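Local coordinates for uncharacterized protein (Helicobacter pylori, PDB 4O5J) that probably attaches the bacterium to sialylated glycans of the host stomach, serving as the sialic acid-binding outer membrane adhesin SabA, at residues 319-323 with 338-344; 227-231 with 314-318; 204-208 with 243-247; 248-253 with 303-308; 140-144 with 210-215. Numbering follows the deposited sequence.

Contact 1: residues 319-323 with 338-344; sequences LEKAY and RQVVNLN
Tyr323 lays the edge of its ring against Val340, with CD2 of Tyr323 3.4 Å from CG1 of Val340. This is a helix-to-helix junction of the adhesion domain: helix 313-320 unwinds into a 3-10 segment, and residues 339-341 form a 3-10 turn that leads into the long helix 343-396. Lys321 is the first residue to leave helical angles (phi/psi -105°/11°). The CA atoms of Tyr323 and Arg338 lie 5.3 Å apart, those of Glu320 and Val340 5.7 Å, and about 440 Å² is buried. The p rotamer of Tyr323 (chi1 71°) sets the ring alongside segment 338-344, where its OH is 4.0 Å from CG2 of Val341 and its CE1 3.5 Å from NH1 of Arg338. Val340, small and branched at CB, fits beneath the helix terminus: its CG2 is 3.1 Å from O of Leu319 and its CG1 3.1 Å from O of Glu320. Deeper in, Leu319 and Leu343, both with chi1 t and chi2 p, meet CD2 to CD2 at 3.8 Å; Leu319 also packs on Val242 and Ile246 of helix 241-268. The partly exposed Glu320 and Asn344 carry the polar groups at this end, with ND2 of Asn344 hydrogen-bonded to OH of Tyr316. There Glu320, extended by its t chi2, brings OE2 to 3.1 Å from CB of Asn344.

Contact 2: residues 227-231 with 314-318; sequences TSGAI and EQYKY
Thr227 starts a type II beta turn that closes with N of Ala230 donating to O of Thr227 at 3.2 Å. Its OG1 is 2.7 Å from a water that also lies 2.8 Å from OE2 of Glu314, so the turn is bridged to helix 313-320. The CA-to-CB bond of Ser228 (phi/psi -65°/159°) points away from the helix. Gly229 follows at 81°/-16°; a CB there would press on O of Ser228 and lie 2.7 Å from OE1 of Glu314, so glycine suits the place. The CA atoms of Gly229 and Glu314 are 6.5 Å apart, and O of Gly229 is 2.9 Å from CG of Glu314. Ala230 sets CA 3.7 Å from OH of Tyr318, at the ring edge. Ile231 donates N to OH of Tyr318 at 2.9 Å (148°), while its apolar chain (m, t) covers the helix, CD1 3.5 Å from CG of Gln315 and CG1 3.9 Å from CE2 of Tyr318. Trp216 meets the Tyr318 ring edge-to-face. The arrangement is a type II turn with glycine at its third position, docked on helix 313-320 at the surface of the domain.

Contact 3: residues 204-208 with 243-247; sequences MDLIA and FNNIK
Two helical segments, 204-208 of helix 193-209 and 243-247 of helix 241-268, run roughly antiparallel, their N-to-C directions 146° apart (signed crossing angle -146°) and their axes 11.0 Å apart at closest approach. Both keep regular alpha geometry, with N of Ala208 bonded to O of Met204 and N of Lys247 to O of Phe243, each at 2.9 Å. The CA atoms come nearest at Met204 and Lys247, 6.1 Å apart. Large side chains fill this fairly wide gap. Met204, flexible and folded m, m, m, sends CE to 3.5 Å from CE1 of Phe243 and to 3.7 Å from CG2 of Ile246; its SD lies 4.9 Å from the centroid of the Phe243 ring, an oblique Met-aromatic contact. Phe243 takes chi1 t, which carries its ring across to Ile207, whose CG2 is 3.5 Å from CE1 of Phe243. Ala208 is small enough to admit both the ring, CB to CZ of Phe243 at 3.9 Å, and the Lys247 chain, CB to CE of Lys247 at 3.7 Å. Lys247 stretches through three t torsions over Met204 and Ala208, then turns at chi4 (m) to form a salt bridge on the partly exposed side, NZ to OD1 of Asp205 at 3.4 Å; that OD1 also accepts from Gln201. With Val94 touching Met204 and Ile246, the pair packs on helix 82-101, consistent with the tetratricopeptide repeat-like helical architecture of this adhesion domain.

Contact 4: residues 248-253 with 303-308; sequences AMIPIL and DIFNLF
Met249 reaches across in an extended m, t, t conformation and sets its methyl squarely over one face of Phe308: CE is 3.4 Å from the centroid of the Phe308 ring and 6° off its normal, a CH-pi contact. SD of Met249 lies 4.0 Å from the same centroid, making this a Met-aromatic contact as well. Methionine suits the place because its unbranched chain is long enough to carry CE over the ring and still leave it 3.7 Å from CB of Leu307. Phe308, at chi1 -88° and chi2 -71°, turns its face to receive it. The backbones are antiparallel neighbours in the helical bundle, about 4 Å (centre to centre) from the centre of the chain, axes 9.9 Å apart with directions differing by 173°, and nearest at the CA atoms of Met249 and Ile304, 5.7 Å. Segment 248-253 is kinked at Pro251, whose N cannot bond to the preceding turn. Beyond the kink, Ile252 (m, t) places CD1 3.6 Å from CD1 of Leu307 (also m, t), interlocking branched chains. Ile304, with an off-well chi2 of 141°, extends CD1 to 3.5 Å from CD1 of Leu253, which is t, p and packs on Ala86 and Val90 of helix 82-101. Ala248, with only a methyl, lets the helices come close, its CB 4.2 Å from CD1 of Leu307.

Contact 5: residues 140-144 with 210-215; sequences ENCAM and TKTAMM
One amide side chain, that of Asn141, joins two turns at once. Its OD1 accepts from N of Ala143 at 3.0 Å, closing an Asx turn, while its ND2 donates to O of Lys211 at 3.0 Å (157°), the carbonyl of the residue at the centre of an inverse gamma turn (phi/psi -76°/61°). That turn is tied by N of Thr212 to O of Thr210, 2.7 Å. Asparagine suits the place because it offers donor and acceptor on a short stem; chi1 of 159° swings the amide over, and OD1 also accepts from NZ of Lys113. The two segments run 111° apart and are closest at the CA atoms of Cys142 and Ala213, 4.7 Å. The short strands they enter pair with others: 143-144 lies parallel to 109-110, and 214-215 antiparallel to 234-235. Backbone joins backbone where N of Ala213 donates to O of Asn141 at 2.7 Å (166°). Ala213 has only a methyl to fit, with CB 3.5 Å from CG of the poorly ordered Glu140 and 3.8 Å from SG of Cys142, the latter held in a disulfide with Cys136. The same sulfur lies 3.9 Å from CG of Met215, buried beside Ile132 of helix 130-135. Thr212, with chi1 m, contributes its hydroxyl as a further clasp: OG1 donates to O of Ala143 at 2.7 Å.

In the fold
Four of the contacts share helices two by two. Contacts 3 and 4, centres about 12 Å apart, follow one another along helix 241-268 and are joined by a hydrogen bond from Asn245 to Leu307. Contacts 1 and 2, centres about 14 Å apart, share helix 313-320, with Tyr316 hydrogen-bonded to Asn344. Leu319 on Ile246 and Leu343 on Phe308 connect contact 1 to contacts 3 and 4. Along the chain contact 3 crosses both 5 and 2, their segments alternating, and contacts 5, 3 and 4 close before contact 1 opens. The contacts run from helical packing near the chain's centre (contact 4) out to the disulfide-bearing loops and short strands of contact 5, about 29 Å from that centre.

Contact 1: residues 319-323 with 338-344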
# COMPACT_ATOMS: atom_id res chain seq x y z
N LEU A 319 1.35 -3.63 18.01
CA LEU A 319 2.05 -4.07 16.81
C LEU A 319 3.50 -3.55 16.80
O LEU A 319 4.44 -4.31 16.58
CB LEU A 319 1.31 -3.55 15.59
CG LEU A 319 1.78 -4.01 14.21
CD1 LEU A 319 1.60 -5.55 14.04
CD2 LEU A 319 0.94 -3.29 13.16
N GLU A 320 3.70 -2.26 17.04
CA GLU A 320 5.06 -1.68 17.05
C GLU A 320 5.91 -2.31 18.13
O GLU A 320 7.13 -2.39 17.99
CB GLU A 320 4.98 -0.19 17.42
CG GLU A 320 4.64 0.62 16.25
CD GLU A 320 4.69 2.08 16.62
OE1 GLU A 320 4.18 2.37 17.76
OE2 GLU A 320 5.20 2.91 15.78
N LYS A 321 5.29 -2.74 19.23
CA LYS A 321 6.07 -3.20 20.39
C LYS A 321 6.04 -4.73 20.51
O LYS A 321 6.44 -5.30 21.53
CB LYS A 321 5.58 -2.55 21.66
CG LYS A 321 5.69 -1.04 21.68
CD LYS A 321 7.07 -0.61 21.89
CE LYS A 321 7.10 0.88 22.11
NZ LYS A 321 8.50 1.10 22.49
N ALA A 322 5.54 -5.40 19.46
CA ALA A 322 5.29 -6.85 19.52
C ALA A 322 6.57 -7.60 19.89
O ALA A 322 6.50 -8.66 20.48
CB ALA A 322 4.73 -7.36 18.17
N TYR A 323 7.74 -7.01 19.57
CA TYR A 323 8.99 -7.69 19.80
C TYR A 323 9.33 -7.72 21.27
O TYR A 323 10.25 -8.43 21.66
CB TYR A 323 10.13 -7.03 19.01
CG TYR A 323 10.52 -5.67 19.56
CD1 TYR A 323 11.59 -5.52 20.44
CD2 TYR A 323 9.80 -4.52 19.21
CE1 TYR A 323 11.94 -4.26 20.92
CE2 TYR A 323 10.16 -3.25 19.71
CZ TYR A 323 11.21 -3.14 20.55
OH TYR A 323 11.55 -1.90 21.04
N ARG A 338 12.29 -8.59 15.91
CA ARG A 338 12.75 -7.21 16.16
C ARG A 338 12.51 -6.25 14.99
O ARG A 338 12.48 -5.03 15.21
CB ARG A 338 14.21 -7.18 16.60
CG ARG A 338 14.36 -7.67 18.05
CD ARG A 338 15.75 -7.48 18.63
NE ARG A 338 16.14 -6.08 18.65
CZ ARG A 338 15.88 -5.21 19.64
NH1 ARG A 338 15.20 -5.59 20.73
NH2 ARG A 338 16.32 -3.95 19.53
N GLN A 339 12.32 -6.80 13.78
CA GLN A 339 12.13 -6.02 12.56
C GLN A 339 11.01 -4.97 12.76
O GLN A 339 11.03 -3.90 12.15
CB GLN A 339 11.81 -6.94 11.33
CG GLN A 339 13.02 -7.61 10.78
CD GLN A 339 13.93 -6.55 10.26
OE1 GLN A 339 13.53 -5.75 9.42
NE2 GLN A 339 15.15 -6.50 10.78
N VAL A 340 10.06 -5.30 13.63
CA VAL A 340 8.90 -4.47 13.90
C VAL A 340 9.33 -3.07 14.43
O VAL A 340 8.52 -2.14 14.51
CB VAL A 340 7.89 -5.25 14.82
CG1 VAL A 340 8.03 -4.84 16.27
CG2 VAL A 340 6.47 -5.08 14.32
N VAL A 341 10.62 -2.91 14.76
CA VAL A 341 11.12 -1.68 15.30
C VAL A 341 11.33 -0.70 14.13
O VAL A 341 11.38 0.51 14.32
CB VAL A 341 12.39 -1.95 16.14
CG1 VAL A 341 13.65 -1.93 15.28
CG2 VAL A 341 12.48 -0.95 17.24
N ASN A 342 11.45 -1.23 12.92
CA ASN A 342 11.55 -0.40 11.73
C ASN A 342 10.21 -0.02 11.15
O ASN A 342 10.16 0.74 10.20
CB ASN A 342 12.35 -1.12 10.65
CG ASN A 342 13.74 -1.50 11.15
OD1 ASN A 342 14.39 -0.71 11.83
ND2 ASN A 342 14.19 -2.70 10.85
N LEU A 343 9.12 -0.57 11.71
CA LEU A 343 7.80 -0.45 11.08
C LEU A 343 7.37 1.00 10.87
O LEU A 343 7.03 1.42 9.76
CB LEU A 343 6.74 -1.22 11.85
CG LEU A 343 5.37 -1.09 11.26
CD1 LEU A 343 5.36 -1.52 9.77
CD2 LEU A 343 4.34 -1.87 12.08
N ASN A 344 7.40 1.77 11.94
CA ASN A 344 6.89 3.09 11.86
C ASN A 344 7.67 3.99 10.87
O ASN A 344 7.09 4.82 10.17
CB ASN A 344 6.77 3.72 13.23
CG ASN A 344 5.97 5.00 13.16
OD1 ASN A 344 6.53 6.09 13.13
ND2 ASN A 344 4.66 4.87 12.96

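Contact 2: residues 227-231 with 314-318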
# COMPACT_ATOMS: atom_id res chain seq x y z
N THR A 227 -0.79 -0.85 31.39
CA THR A 227 -1.15 0.56 31.59
C THR A 227 -2.54 0.73 31.06
O THR A 227 -3.15 -0.20 30.57
CB THR A 227 -0.22 1.47 30.83
OG1 THR A 227 -0.43 1.27 29.44
CG2 THR A 227 1.23 1.21 31.15
N SER A 228 -3.08 1.93 31.21
CA SER A 228 -4.41 2.22 30.70
C SER A 228 -4.35 2.13 29.17
O SER A 228 -3.31 2.24 28.54
CB SER A 228 -4.90 3.66 31.16
OG SER A 228 -4.23 4.63 30.33
N GLY A 229 -5.48 1.94 28.56
CA GLY A 229 -5.47 1.67 27.13
C GLY A 229 -5.17 0.22 26.79
O GLY A 229 -5.45 -0.21 25.66
N ALA A 230 -4.64 -0.55 27.75
CA ALA A 230 -4.27 -1.99 27.47
C ALA A 230 -5.39 -2.70 26.80
O ALA A 230 -6.55 -2.51 27.16
CB ALA A 230 -3.94 -2.71 28.77
N ILE A 231 -5.08 -3.59 25.85
CA ILE A 231 -6.15 -4.39 25.19
C ILE A 231 -6.22 -5.75 25.83
O ILE A 231 -5.21 -6.49 25.89
CB ILE A 231 -5.90 -4.51 23.70
CG1 ILE A 231 -5.76 -3.10 23.10
CG2 ILE A 231 -7.01 -5.32 23.06
CD1 ILE A 231 -5.29 -3.11 21.67
N GLU A 314 -3.99 2.23 19.93
CA GLU A 314 -3.54 1.29 20.91
C GLU A 314 -3.17 -0.05 20.23
O GLU A 314 -2.23 -0.72 20.66
CB GLU A 314 -4.67 1.04 21.92
CG GLU A 314 -4.23 0.11 23.04
CD GLU A 314 -3.16 0.70 23.97
OE1 GLU A 314 -3.13 1.95 24.11
OE2 GLU A 314 -2.38 -0.09 24.57
N GLN A 315 -3.91 -0.45 19.22
CA GLN A 315 -3.58 -1.68 18.48
C GLN A 315 -2.26 -1.49 17.74
O GLN A 315 -1.43 -2.40 17.71
CB GLN A 315 -4.69 -2.07 17.51
CG GLN A 315 -5.94 -2.50 18.24
CD GLN A 315 -7.07 -2.77 17.26
OE1 GLN A 315 -6.84 -2.94 16.07
NE2 GLN A 315 -8.30 -2.85 17.77
N TYR A 316 -2.04 -0.31 17.18
CA TYR A 316 -0.81 -0.04 16.47
C TYR A 316 0.35 -0.10 17.46
O TYR A 316 1.43 -0.64 17.14
CB TYR A 316 -0.88 1.33 15.77
CG TYR A 316 0.32 1.64 14.93
CD1 TYR A 316 0.54 0.96 13.73
CD2 TYR A 316 1.29 2.58 15.31
CE1 TYR A 316 1.65 1.19 12.94
CE2 TYR A 316 2.43 2.82 14.50
CZ TYR A 316 2.59 2.13 13.32
OH TYR A 316 3.67 2.35 12.49
N LYS A 317 0.14 0.45 18.68
CA LYS A 317 1.20 0.44 19.69
C LYS A 317 1.61 -1.01 20.00
O LYS A 317 2.79 -1.30 20.15
CB LYS A 317 0.76 1.19 20.98
CG LYS A 317 1.75 1.19 22.10
CD LYS A 317 3.10 1.83 21.74
CE LYS A 317 3.03 3.33 21.41
NZ LYS A 317 4.28 3.96 20.80
N TYR A 318 0.65 -1.92 20.13
CA TYR A 318 0.94 -3.35 20.39
C TYR A 318 1.77 -3.92 19.22
O TYR A 318 2.78 -4.57 19.44
CB TYR A 318 -0.33 -4.16 20.53
CG TYR A 318 -0.87 -4.28 21.90
CD1 TYR A 318 -0.77 -5.50 22.60
CD2 TYR A 318 -1.48 -3.18 22.57
CE1 TYR A 318 -1.28 -5.63 23.87
CE2 TYR A 318 -1.99 -3.36 23.87
CZ TYR A 318 -1.88 -4.55 24.51
OH TYR A 318 -2.36 -4.72 25.82
O HOH W 1 -1.33 0.90 26.93
O HOH W 2 -2.64 -7.23 26.75

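Contact 3: residues 204-208 with 243-247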
# COMPACT_ATOMS: atom_id res chain seq x y z
N MET A 204 -2.50 -14.84 6.44
CA MET A 204 -3.65 -14.02 6.87
C MET A 204 -4.96 -14.70 6.50
O MET A 204 -5.92 -14.68 7.30
CB MET A 204 -3.59 -12.65 6.26
CG MET A 204 -2.36 -11.85 6.67
SD MET A 204 -2.17 -11.64 8.47
CE MET A 204 -3.15 -10.10 8.70
N ASP A 205 -5.02 -15.33 5.32
CA ASP A 205 -6.28 -16.04 4.91
C ASP A 205 -6.57 -17.17 5.88
O ASP A 205 -7.71 -17.38 6.29
CB ASP A 205 -6.19 -16.61 3.53
CG ASP A 205 -6.26 -15.54 2.46
OD1 ASP A 205 -6.53 -14.37 2.85
OD2 ASP A 205 -6.03 -15.83 1.23
N LEU A 206 -5.53 -17.92 6.24
CA LEU A 206 -5.70 -19.06 7.10
C LEU A 206 -6.16 -18.59 8.48
O LEU A 206 -7.06 -19.19 9.10
CB LEU A 206 -4.39 -19.87 7.20
CG LEU A 206 -4.48 -21.15 8.02
CD1 LEU A 206 -5.68 -21.99 7.55
CD2 LEU A 206 -3.20 -21.94 7.89
N ILE A 207 -5.51 -17.55 9.00
CA ILE A 207 -5.93 -16.99 10.28
C ILE A 207 -7.40 -16.52 10.26
O ILE A 207 -8.20 -16.83 11.18
CB ILE A 207 -5.01 -15.83 10.69
CG1 ILE A 207 -3.57 -16.37 10.94
CG2 ILE A 207 -5.59 -15.08 11.95
CD1 ILE A 207 -2.53 -15.33 11.25
N ALA A 208 -7.77 -15.81 9.19
CA ALA A 208 -9.14 -15.29 9.08
C ALA A 208 -10.13 -16.44 9.08
O ALA A 208 -11.20 -16.32 9.62
CB ALA A 208 -9.30 -14.46 7.82
N PHE A 243 -5.89 -6.42 12.42
CA PHE A 243 -5.88 -7.59 11.58
C PHE A 243 -6.51 -7.32 10.21
O PHE A 243 -5.88 -7.58 9.16
CB PHE A 243 -6.57 -8.75 12.24
CG PHE A 243 -6.60 -10.01 11.35
CD1 PHE A 243 -5.49 -10.84 11.24
CD2 PHE A 243 -7.73 -10.32 10.57
CE1 PHE A 243 -5.52 -11.96 10.40
CE2 PHE A 243 -7.78 -11.40 9.77
CZ PHE A 243 -6.67 -12.24 9.68
N ASN A 244 -7.74 -6.82 10.19
CA ASN A 244 -8.43 -6.59 8.95
C ASN A 244 -7.67 -5.64 8.04
O ASN A 244 -7.55 -5.89 6.83
CB ASN A 244 -9.82 -6.05 9.22
CG ASN A 244 -10.68 -7.04 9.99
OD1 ASN A 244 -10.45 -8.26 9.91
ND2 ASN A 244 -11.62 -6.55 10.76
N ASN A 245 -7.19 -4.52 8.59
CA ASN A 245 -6.53 -3.54 7.77
C ASN A 245 -5.23 -4.14 7.14
O ASN A 245 -4.95 -3.93 5.97
CB ASN A 245 -6.19 -2.30 8.58
CG ASN A 245 -7.39 -1.38 8.73
OD1 ASN A 245 -8.53 -1.77 8.46
ND2 ASN A 245 -7.13 -0.15 9.17
N ILE A 246 -4.42 -4.83 7.93
CA ILE A 246 -3.21 -5.44 7.44
C ILE A 246 -3.57 -6.46 6.35
O ILE A 246 -2.95 -6.46 5.30
CB ILE A 246 -2.39 -6.14 8.55
CG1 ILE A 246 -1.82 -5.11 9.52
CG2 ILE A 246 -1.27 -6.97 7.92
CD1 ILE A 246 -1.03 -5.73 10.71
N LYS A 247 -4.60 -7.25 6.55
CA LYS A 247 -5.03 -8.24 5.57
C LYS A 247 -5.42 -7.57 4.27
O LYS A 247 -5.10 -8.06 3.18
CB LYS A 247 -6.18 -9.10 6.13
CG LYS A 247 -6.56 -10.23 5.18
CD LYS A 247 -7.56 -11.18 5.86
CE LYS A 247 -7.94 -12.38 5.02
NZ LYS A 247 -8.65 -11.95 3.82

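Contact 4: residues 248-253 with 303-308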
# COMPACT_ATOMS: atom_id res chain seq x y z
N ALA A 248 -6.09 -6.42 4.36
CA ALA A 248 -6.55 -5.75 3.13
C ALA A 248 -5.39 -5.17 2.32
O ALA A 248 -5.49 -4.98 1.10
CB ALA A 248 -7.58 -4.64 3.48
N MET A 249 -4.27 -4.86 2.98
CA MET A 249 -3.12 -4.25 2.29
C MET A 249 -2.51 -5.23 1.26
O MET A 249 -1.98 -4.79 0.22
CB MET A 249 -2.03 -3.92 3.27
CG MET A 249 -2.44 -2.86 4.27
SD MET A 249 -1.14 -2.76 5.53
CE MET A 249 -1.87 -1.61 6.76
N ILE A 250 -2.62 -6.52 1.52
CA ILE A 250 -1.86 -7.50 0.66
C ILE A 250 -2.32 -7.51 -0.81
O ILE A 250 -1.53 -7.23 -1.72
CB ILE A 250 -1.83 -8.88 1.29
CG1 ILE A 250 -1.18 -8.77 2.67
CG2 ILE A 250 -1.08 -9.91 0.40
CD1 ILE A 250 -1.56 -9.85 3.62
N PRO A 251 -3.62 -7.76 -1.07
CA PRO A 251 -4.08 -7.74 -2.45
C PRO A 251 -3.87 -6.39 -3.10
O PRO A 251 -3.55 -6.33 -4.29
CB PRO A 251 -5.59 -8.02 -2.36
CG PRO A 251 -5.79 -8.64 -1.03
CD PRO A 251 -4.72 -8.06 -0.13
N ILE A 252 -4.01 -5.31 -2.33
CA ILE A 252 -3.77 -3.97 -2.88
C ILE A 252 -2.31 -3.86 -3.33
O ILE A 252 -2.02 -3.36 -4.43
CB ILE A 252 -4.08 -2.85 -1.86
CG1 ILE A 252 -5.57 -2.78 -1.61
CG2 ILE A 252 -3.57 -1.52 -2.35
CD1 ILE A 252 -5.95 -1.80 -0.44
N LEU A 253 -1.40 -4.31 -2.47
CA LEU A 253 0.02 -4.25 -2.79
C LEU A 253 0.34 -5.20 -4.01
O LEU A 253 1.08 -4.82 -4.91
CB LEU A 253 0.80 -4.63 -1.56
CG LEU A 253 2.19 -4.12 -1.49
CD1 LEU A 253 2.34 -2.72 -1.99
CD2 LEU A 253 2.56 -4.17 -0.04
N ASP A 303 -3.35 4.18 -0.47
CA ASP A 303 -4.33 3.30 0.15
C ASP A 303 -3.70 2.55 1.30
O ASP A 303 -4.28 2.41 2.38
CB ASP A 303 -4.89 2.30 -0.86
CG ASP A 303 -5.76 2.95 -1.95
OD1 ASP A 303 -6.34 4.02 -1.66
OD2 ASP A 303 -5.91 2.38 -3.09
N ILE A 304 -2.47 2.07 1.09
CA ILE A 304 -1.80 1.30 2.17
C ILE A 304 -1.49 2.20 3.38
O ILE A 304 -1.68 1.80 4.51
CB ILE A 304 -0.53 0.60 1.63
CG1 ILE A 304 -0.95 -0.60 0.77
CG2 ILE A 304 0.36 0.14 2.79
CD1 ILE A 304 -0.06 -0.69 -0.40
N PHE A 305 -1.00 3.41 3.13
CA PHE A 305 -0.75 4.33 4.21
C PHE A 305 -2.05 4.57 5.01
O PHE A 305 -2.06 4.47 6.26
CB PHE A 305 -0.14 5.65 3.75
CG PHE A 305 -0.09 6.66 4.89
CD1 PHE A 305 0.82 6.51 5.93
CD2 PHE A 305 -1.01 7.67 4.99
CE1 PHE A 305 0.86 7.39 7.01
CE2 PHE A 305 -0.97 8.59 6.07
CZ PHE A 305 -0.05 8.44 7.09
N ASN A 306 -3.15 4.82 4.31
CA ASN A 306 -4.45 5.04 4.95
C ASN A 306 -4.87 3.86 5.78
O ASN A 306 -5.47 4.03 6.86
CB ASN A 306 -5.53 5.42 3.92
CG ASN A 306 -5.32 6.84 3.37
OD1 ASN A 306 -4.55 7.62 3.94
ND2 ASN A 306 -6.04 7.19 2.27
N LEU A 307 -4.57 2.63 5.30
CA LEU A 307 -4.94 1.44 6.06
C LEU A 307 -4.13 1.36 7.36
O LEU A 307 -4.64 0.91 8.38
CB LEU A 307 -4.74 0.15 5.22
CG LEU A 307 -5.88 -0.07 4.16
CD1 LEU A 307 -5.47 -1.07 3.07
CD2 LEU A 307 -7.14 -0.48 4.89
N PHE A 308 -2.88 1.80 7.34
CA PHE A 308 -2.07 1.81 8.55
C PHE A 308 -2.60 2.91 9.49
O PHE A 308 -2.68 2.72 10.69
CB PHE A 308 -0.63 2.16 8.26
CG PHE A 308 0.23 0.96 7.91
CD1 PHE A 308 0.56 0.04 8.91
CD2 PHE A 308 0.69 0.76 6.62
CE1 PHE A 308 1.32 -1.08 8.63
CE2 PHE A 308 1.50 -0.33 6.35
CZ PHE A 308 1.81 -1.27 7.35

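Contact 5: residues 140-144 with 210-215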
# COMPACT_ATOMS: atom_id res chain seq x y z
N GLU A 140 -17.28 -17.46 21.76
CA GLU A 140 -16.16 -17.78 20.99
C GLU A 140 -15.32 -19.01 21.54
O GLU A 140 -15.21 -19.20 22.75
CB GLU A 140 -15.31 -16.51 20.81
CG GLU A 140 -14.54 -16.08 22.05
CD GLU A 140 -15.40 -15.35 23.01
OE1 GLU A 140 -15.82 -14.19 22.62
OE2 GLU A 140 -15.66 -15.99 24.08
N ASN A 141 -14.79 -19.85 20.63
CA ASN A 141 -13.82 -20.89 20.90
C ASN A 141 -12.40 -20.28 20.83
O ASN A 141 -12.10 -19.50 19.89
CB ASN A 141 -13.95 -21.94 19.84
CG ASN A 141 -12.68 -22.81 19.71
OD1 ASN A 141 -12.23 -23.47 20.67
ND2 ASN A 141 -12.12 -22.83 18.49
N CYS A 142 -11.54 -20.61 21.80
CA CYS A 142 -10.16 -20.10 21.83
C CYS A 142 -9.09 -21.21 21.66
O CYS A 142 -7.92 -20.97 21.94
CB CYS A 142 -9.86 -19.31 23.08
SG CYS A 142 -11.01 -17.87 23.23
N ALA A 143 -9.49 -22.40 21.22
CA ALA A 143 -8.53 -23.46 20.98
C ALA A 143 -8.29 -23.66 19.50
O ALA A 143 -9.12 -23.31 18.66
CB ALA A 143 -8.97 -24.75 21.65
N MET A 144 -7.13 -24.23 19.16
CA MET A 144 -6.82 -24.51 17.74
C MET A 144 -6.24 -25.93 17.59
O MET A 144 -5.44 -26.37 18.42
CB MET A 144 -5.83 -23.50 17.21
CG MET A 144 -5.56 -23.63 15.75
SD MET A 144 -4.25 -22.52 15.22
CE MET A 144 -4.97 -20.86 15.60
N THR A 210 -9.83 -19.49 10.36
CA THR A 210 -9.81 -20.39 11.47
C THR A 210 -10.64 -19.81 12.61
O THR A 210 -10.29 -18.74 13.15
CB THR A 210 -8.37 -20.58 11.94
OG1 THR A 210 -7.62 -21.10 10.85
CG2 THR A 210 -8.32 -21.55 13.11
N LYS A 211 -11.72 -20.51 12.98
CA LYS A 211 -12.63 -20.02 14.02
C LYS A 211 -12.04 -20.19 15.41
O LYS A 211 -12.58 -20.88 16.25
CB LYS A 211 -13.97 -20.68 13.89
CG LYS A 211 -14.65 -20.24 12.66
CD LYS A 211 -15.86 -19.44 13.07
CE LYS A 211 -16.77 -20.21 14.06
NZ LYS A 211 -18.11 -19.56 14.28
N THR A 212 -10.92 -19.55 15.63
CA THR A 212 -10.25 -19.55 16.91
C THR A 212 -10.11 -18.08 17.33
O THR A 212 -9.53 -17.27 16.59
CB THR A 212 -8.84 -20.17 16.77
OG1 THR A 212 -9.02 -21.60 16.52
CG2 THR A 212 -8.06 -20.02 18.08
N ALA A 213 -10.61 -17.75 18.51
CA ALA A 213 -10.53 -16.33 18.98
C ALA A 213 -9.20 -16.06 19.62
O ALA A 213 -8.60 -16.96 20.21
CB ALA A 213 -11.69 -16.09 19.96
N MET A 214 -8.71 -14.83 19.51
CA MET A 214 -7.47 -14.49 20.19
C MET A 214 -7.72 -13.81 21.53
O MET A 214 -8.54 -12.86 21.64
CB MET A 214 -6.53 -13.66 19.26
CG MET A 214 -7.10 -12.36 18.79
SD MET A 214 -5.98 -11.47 17.66
CE MET A 214 -4.59 -11.04 18.73
N MET A 215 -7.02 -14.27 22.57
CA MET A 215 -7.16 -13.71 23.91
C MET A 215 -6.08 -12.63 24.12
O MET A 215 -4.92 -12.97 24.49
CB MET A 215 -7.01 -14.82 24.94
CG MET A 215 -8.08 -15.90 24.80
SD MET A 215 -7.89 -17.30 25.97
CE MET A 215 -6.41 -18.12 25.30